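Phosphoinositide 3-kinase adapter protein 1 (Homo sapiens, PDB 5FOR) links B-cell receptor and Toll-like receptor signalling to the phosphoinositide 3-kinase-Akt pathway, and is represented here by its TIR domain. Local coordinates at residues V96-G101 and E128-A133; S80-L85 and D110-W115. One frame throughout, in Å; residues are numbered along the deposited sequence.

Contact 1 of 2, residues V96-G101 and E128-A133; sequences VRLLCG and ETYVAA. With I3C (5-amino-2,4,6-triiodobenzene-1,3-dicarboxylic acid), chain C.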
# COMPACT_ATOMS: atom_id res chain seq x y z
N VAL A 96 -5.63 1.44 -0.07
CA VAL A 96 -5.93 0.33 0.82
C VAL A 96 -4.77 0.13 1.76
O VAL A 96 -3.60 0.19 1.37
CB VAL A 96 -6.23 -0.96 0.02
CG1 VAL A 96 -6.61 -2.11 0.98
CG2 VAL A 96 -7.38 -0.68 -0.93
N ARG A 97 -5.09 -0.10 3.03
CA ARG A 97 -4.00 -0.38 3.96
C ARG A 97 -4.24 -1.71 4.61
O ARG A 97 -5.39 -2.09 4.91
CB ARG A 97 -3.84 0.73 5.01
CG ARG A 97 -4.93 0.85 6.08
CD ARG A 97 -4.53 1.90 7.14
NE ARG A 97 -5.66 2.23 7.98
CZ ARG A 97 -6.47 3.26 7.80
NH1 ARG A 97 -6.25 4.13 6.83
NH2 ARG A 97 -7.51 3.42 8.62
N LEU A 98 -3.15 -2.45 4.77
CA LEU A 98 -3.19 -3.68 5.53
C LEU A 98 -2.40 -3.49 6.82
O LEU A 98 -1.23 -3.12 6.78
CB LEU A 98 -2.64 -4.86 4.74
CG LEU A 98 -2.53 -6.09 5.65
CD1 LEU A 98 -3.90 -6.65 5.82
CD2 LEU A 98 -1.58 -7.13 5.11
N LEU A 99 -3.04 -3.73 7.95
CA LEU A 99 -2.37 -3.59 9.24
C LEU A 99 -1.50 -4.79 9.52
O LEU A 99 -2.02 -5.87 9.80
CB LEU A 99 -3.40 -3.45 10.37
CG LEU A 99 -4.36 -2.28 10.23
CD1 LEU A 99 -5.33 -2.21 11.40
CD2 LEU A 99 -3.58 -1.00 10.12
N CYS A 100 -0.19 -4.60 9.47
CA CYS A 100 0.78 -5.67 9.75
C CYS A 100 1.51 -5.48 11.07
O CYS A 100 2.67 -5.05 11.09
CB CYS A 100 1.84 -5.76 8.64
SG CYS A 100 1.26 -6.14 7.04
N GLY A 101 0.86 -5.82 12.18
CA GLY A 101 1.47 -5.69 13.50
C GLY A 101 1.58 -4.25 13.99
O GLY A 101 2.42 -3.92 14.81
N GLU A 128 -11.25 -13.28 0.32
CA GLU A 128 -12.25 -12.62 -0.52
C GLU A 128 -12.36 -11.16 -0.12
O GLU A 128 -12.66 -10.31 -0.96
CB GLU A 128 -13.62 -13.31 -0.42
CG GLU A 128 -13.86 -14.10 0.86
CD GLU A 128 -13.53 -15.57 0.72
OE1 GLU A 128 -14.15 -16.22 -0.15
OE2 GLU A 128 -12.68 -16.09 1.47
N THR A 129 -12.14 -10.86 1.15
CA THR A 129 -12.13 -9.46 1.60
C THR A 129 -10.97 -8.68 0.98
O THR A 129 -11.15 -7.56 0.51
CB THR A 129 -12.09 -9.40 3.12
OG1 THR A 129 -13.24 -10.09 3.64
CG2 THR A 129 -12.08 -7.93 3.63
N TYR A 130 -9.79 -9.29 0.93
CA TYR A 130 -8.61 -8.63 0.36
C TYR A 130 -8.84 -8.23 -1.10
O TYR A 130 -8.58 -7.09 -1.49
CB TYR A 130 -7.39 -9.53 0.46
CG TYR A 130 -6.95 -9.86 1.86
CD1 TYR A 130 -7.03 -8.91 2.87
CD2 TYR A 130 -6.46 -11.11 2.18
CE1 TYR A 130 -6.63 -9.20 4.18
CE2 TYR A 130 -6.06 -11.42 3.48
CZ TYR A 130 -6.14 -10.45 4.48
OH TYR A 130 -5.73 -10.73 5.76
N VAL A 131 -9.33 -9.18 -1.89
CA VAL A 131 -9.55 -8.96 -3.32
C VAL A 131 -10.70 -7.99 -3.58
O VAL A 131 -10.60 -7.13 -4.46
CB VAL A 131 -9.80 -10.30 -4.07
CG1 VAL A 131 -8.56 -11.18 -4.03
CG2 VAL A 131 -10.99 -11.01 -3.47
N ALA A 132 -11.80 -8.13 -2.83
CA ALA A 132 -12.92 -7.19 -2.96
C ALA A 132 -12.45 -5.76 -2.71
O ALA A 132 -12.93 -4.84 -3.36
CB ALA A 132 -14.07 -7.55 -2.01
N ALA A 133 -11.49 -5.59 -1.79
CA ALA A 133 -10.99 -4.24 -1.52
C ALA A 133 -10.20 -3.68 -2.70
O ALA A 133 -10.47 -2.56 -3.13
CB ALA A 133 -10.15 -4.18 -0.22
I3 I3C C . -13.86 -14.37 -8.59
I2 I3C C . -9.09 -18.21 -7.78
I1 I3C C . -10.06 -14.34 -3.44
O8 I3C C . -13.04 -12.23 -6.33
O9 I3C C . -13.20 -13.28 -4.42
C10 I3C C . -8.88 -16.55 -5.07
N13 I3C C . -11.67 -16.85 -9.29
C1 I3C C . -11.94 -14.39 -6.12
C6 I3C C . -12.25 -15.03 -7.44
C5 I3C C . -11.43 -16.16 -7.98
C4 I3C C . -10.32 -16.65 -7.16
C3 I3C C . -10.01 -16.02 -5.88
C2 I3C C . -10.79 -14.92 -5.32
C7 I3C C . -12.78 -13.24 -5.60
O11 I3C C . -9.18 -17.35 -4.15
O12 I3C C . -7.72 -16.19 -5.31
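V96 and A133 meet where strand 95-99 packs against helix 127-134, with V96 CG1 lying 4.3 Å from A133 CB. The second branch of the valine, CG2, reaches the backbone instead, 4.2 Å from A133 O. The short alanine is consistent with the close approach here, the CA atoms of V96 and A133 being 7.2 Å apart. Two residues further along the strand, the gap has widened to 9.0 Å between the CA atoms of L98 and Y130, and longer side chains bridge it. L98 sends CD1 to CE1 of Y130 at 4.1 Å, coming at the ring obliquely. The tyrosine does not start out straight at the strand, but its first torsion (chi1 -64°) turns CG anti to its own carbonyl carbon and the ring end comes nearer. Its hydroxyl is hydrogen-bonded to T122 O, which ties down the far end of the ring, while W20 and L27 of helix 18-30 touch it too. No hydrogen bond joins the two segments; the side chains meet by apolar packing, and the four touching residues are all buried.

The outer side of the helix is different. E128 and A132 are exposed, and V131, which takes no part in the contact with the strand and is itself buried, meets the bound triiodo compound: its CG2 is 3.3 Å from O9, and its CG1 lies 3.5 Å from the iodine I1. L27, S30, S31, R32, Q33 and P127 complete that pocket. A C-terminal helix laid by small and apolar side chains against an interior strand of the parallel sheet belongs to the flavodoxin-like alpha/beta fold of the TIR domain.

Contact 2 of 2, residues S80-L85 and D110-W115; sequences SLLPLL and DFFPDW. Unlike the reference sequence in segment 80-85: S80 (reference Ala).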
# COMPACT_ATOMS: atom_id res chain seq x y z
N SER A 80 11.91 14.40 4.23
CA SER A 80 12.30 14.46 2.83
C SER A 80 11.34 13.60 2.00
O SER A 80 11.17 13.80 0.80
CB SER A 80 13.76 14.00 2.64
OG SER A 80 13.95 12.65 3.01
N LEU A 81 10.70 12.65 2.67
CA LEU A 81 9.94 11.61 1.99
C LEU A 81 8.43 11.80 2.15
O LEU A 81 7.67 11.57 1.20
CB LEU A 81 10.37 10.25 2.55
CG LEU A 81 9.82 8.97 1.93
CD1 LEU A 81 10.48 8.74 0.59
CD2 LEU A 81 10.06 7.79 2.85
N LEU A 82 7.99 12.19 3.35
CA LEU A 82 6.56 12.26 3.66
C LEU A 82 5.75 13.00 2.59
O LEU A 82 4.71 12.50 2.15
CB LEU A 82 6.35 12.90 5.04
CG LEU A 82 4.92 13.08 5.54
CD1 LEU A 82 4.12 11.75 5.42
CD2 LEU A 82 4.93 13.54 6.99
N PRO A 83 6.22 14.18 2.13
CA PRO A 83 5.42 14.89 1.12
C PRO A 83 5.16 14.09 -0.16
O PRO A 83 4.13 14.30 -0.80
CB PRO A 83 6.28 16.13 0.81
CG PRO A 83 7.03 16.36 2.06
CD PRO A 83 7.36 15.00 2.58
N LEU A 84 6.07 13.20 -0.52
CA LEU A 84 5.83 12.35 -1.68
C LEU A 84 4.73 11.35 -1.34
O LEU A 84 3.82 11.13 -2.16
CB LEU A 84 7.12 11.63 -2.12
CG LEU A 84 7.17 10.71 -3.36
CD1 LEU A 84 6.67 9.31 -3.06
CD2 LEU A 84 6.47 11.29 -4.63
N LEU A 85 4.78 10.78 -0.14
CA LEU A 85 3.76 9.82 0.27
C LEU A 85 2.37 10.42 0.36
O LEU A 85 1.37 9.77 0.03
CB LEU A 85 4.13 9.16 1.60
CG LEU A 85 5.47 8.45 1.73
CD1 LEU A 85 5.65 7.95 3.13
CD2 LEU A 85 5.57 7.31 0.75
N ASP A 110 -2.29 12.92 11.46
CA ASP A 110 -1.29 13.98 11.35
C ASP A 110 -0.39 13.80 10.13
O ASP A 110 0.15 14.77 9.62
CB ASP A 110 -0.41 14.03 12.60
CG ASP A 110 -1.17 14.49 13.81
OD1 ASP A 110 -2.23 15.13 13.64
OD2 ASP A 110 -0.73 14.20 14.94
N PHE A 111 -0.23 12.56 9.68
CA PHE A 111 0.59 12.29 8.51
C PHE A 111 -0.25 12.25 7.24
O PHE A 111 0.15 12.78 6.22
CB PHE A 111 1.37 10.98 8.69
CG PHE A 111 2.32 11.03 9.84
CD1 PHE A 111 1.89 10.78 11.13
CD2 PHE A 111 3.66 11.35 9.65
CE1 PHE A 111 2.77 10.84 12.21
CE2 PHE A 111 4.54 11.40 10.71
CZ PHE A 111 4.10 11.15 12.00
N PHE A 112 -1.43 11.65 7.33
CA PHE A 112 -2.32 11.60 6.18
C PHE A 112 -3.70 12.02 6.62
O PHE A 112 -4.36 11.34 7.40
CB PHE A 112 -2.32 10.20 5.54
CG PHE A 112 -0.96 9.69 5.22
CD1 PHE A 112 -0.36 9.97 4.01
CD2 PHE A 112 -0.25 8.91 6.14
CE1 PHE A 112 0.91 9.50 3.72
CE2 PHE A 112 1.03 8.44 5.85
CZ PHE A 112 1.60 8.74 4.65
N PRO A 113 -4.14 13.19 6.13
CA PRO A 113 -5.38 13.80 6.63
C PRO A 113 -6.63 13.00 6.26
O PRO A 113 -7.54 12.96 7.07
CB PRO A 113 -5.38 15.19 5.96
CG PRO A 113 -3.95 15.46 5.64
CD PRO A 113 -3.37 14.11 5.27
N ASP A 114 -6.65 12.36 5.09
CA ASP A 114 -7.78 11.50 4.71
C ASP A 114 -7.66 10.03 5.14
O ASP A 114 -8.36 9.17 4.60
CB ASP A 114 -7.97 11.54 3.19
CG ASP A 114 -8.56 12.85 2.71
OD1 ASP A 114 -9.08 13.61 3.55
OD2 ASP A 114 -8.52 13.11 1.49
N TRP A 115 -6.80 9.77 6.13
CA TRP A 115 -6.48 8.42 6.60
C TRP A 115 -7.70 7.57 6.94
O TRP A 115 -7.77 6.37 6.64
CB TRP A 115 -5.58 8.52 7.84
CG TRP A 115 -5.22 7.20 8.53
CD1 TRP A 115 -5.92 6.57 9.53
CD2 TRP A 115 -4.05 6.39 8.28
NE1 TRP A 115 -5.25 5.43 9.93
CE2 TRP A 115 -4.13 5.29 9.18
CE3 TRP A 115 -2.97 6.51 7.41
CZ2 TRP A 115 -3.13 4.32 9.21
CZ3 TRP A 115 -1.99 5.54 7.46
CH2 TRP A 115 -2.07 4.46 8.36
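L82, F112 and F111 carry most of this contact, with the leucine forked between the two phenylalanines. Its CD2 goes to F111 CD2 at 3.7 Å, the leucine side chain and the phenylalanine crossing at about a right angle. CD1 goes to F112 CZ at 4.0 Å, obliquely to that ring. With CG anti to the backbone nitrogen (chi1 179°), L82 stretches out from the first turn of helix 82-88 far enough for each methyl to serve a different ring.

F112 is gripped a second time by L85, about one helical turn on. The leucine's CB is 3.9 Å from F112 CE1, and that same ring carbon lies 3.7 Å from the backbone L85 O, which faces the ring's edge almost in the plane of the ring. The rim of the phenylalanine is therefore set against the helix backbone as well as its side chains. A leucine in place of F112 would probably give up this rim contact with L85 and leave a gap beside CD1 of L82.

No hydrogen bond spans the two segments, although F111 O is held by Q86 NE2 from further along the same helix. Within 110-115 the chain folds back in a type I turn from F112 to W115, closed by W115 N to F112 O at 3.2 Å.

F112 also packs edge-to-face against F76 of helix 70-76 and meets the rings of F89 and W118, while F111 makes an edge-to-face pair with H77. The loop between strands 95-99 and 119-121 is thereby lodged against the start of helix 82-88, with helix 70-76 touching both L85 and F111 and helix 52-60 reaching L85 through F58.

Contact 1 lies in the core, its centre about 9 Å from the centre of the chain, and all its touching residues are buried; contact 2, its centre about 13 Å from it, is only partly so. They share no segment, but helix 82-88 leads into strand 95-99, so the first halves of both follow each other in the chain. Both rely on apolar packing, but aliphatic groups and one tyrosine pack helix to sheet in contact 1, whereas leucines and phenylalanines pack helix to loop in contact 2. Although their centres lie about 20 Å apart, R97 NH1 probably hydrogen-bonds to W115 O at 2.7 Å, and R97 also makes a cation-pi contact with W115.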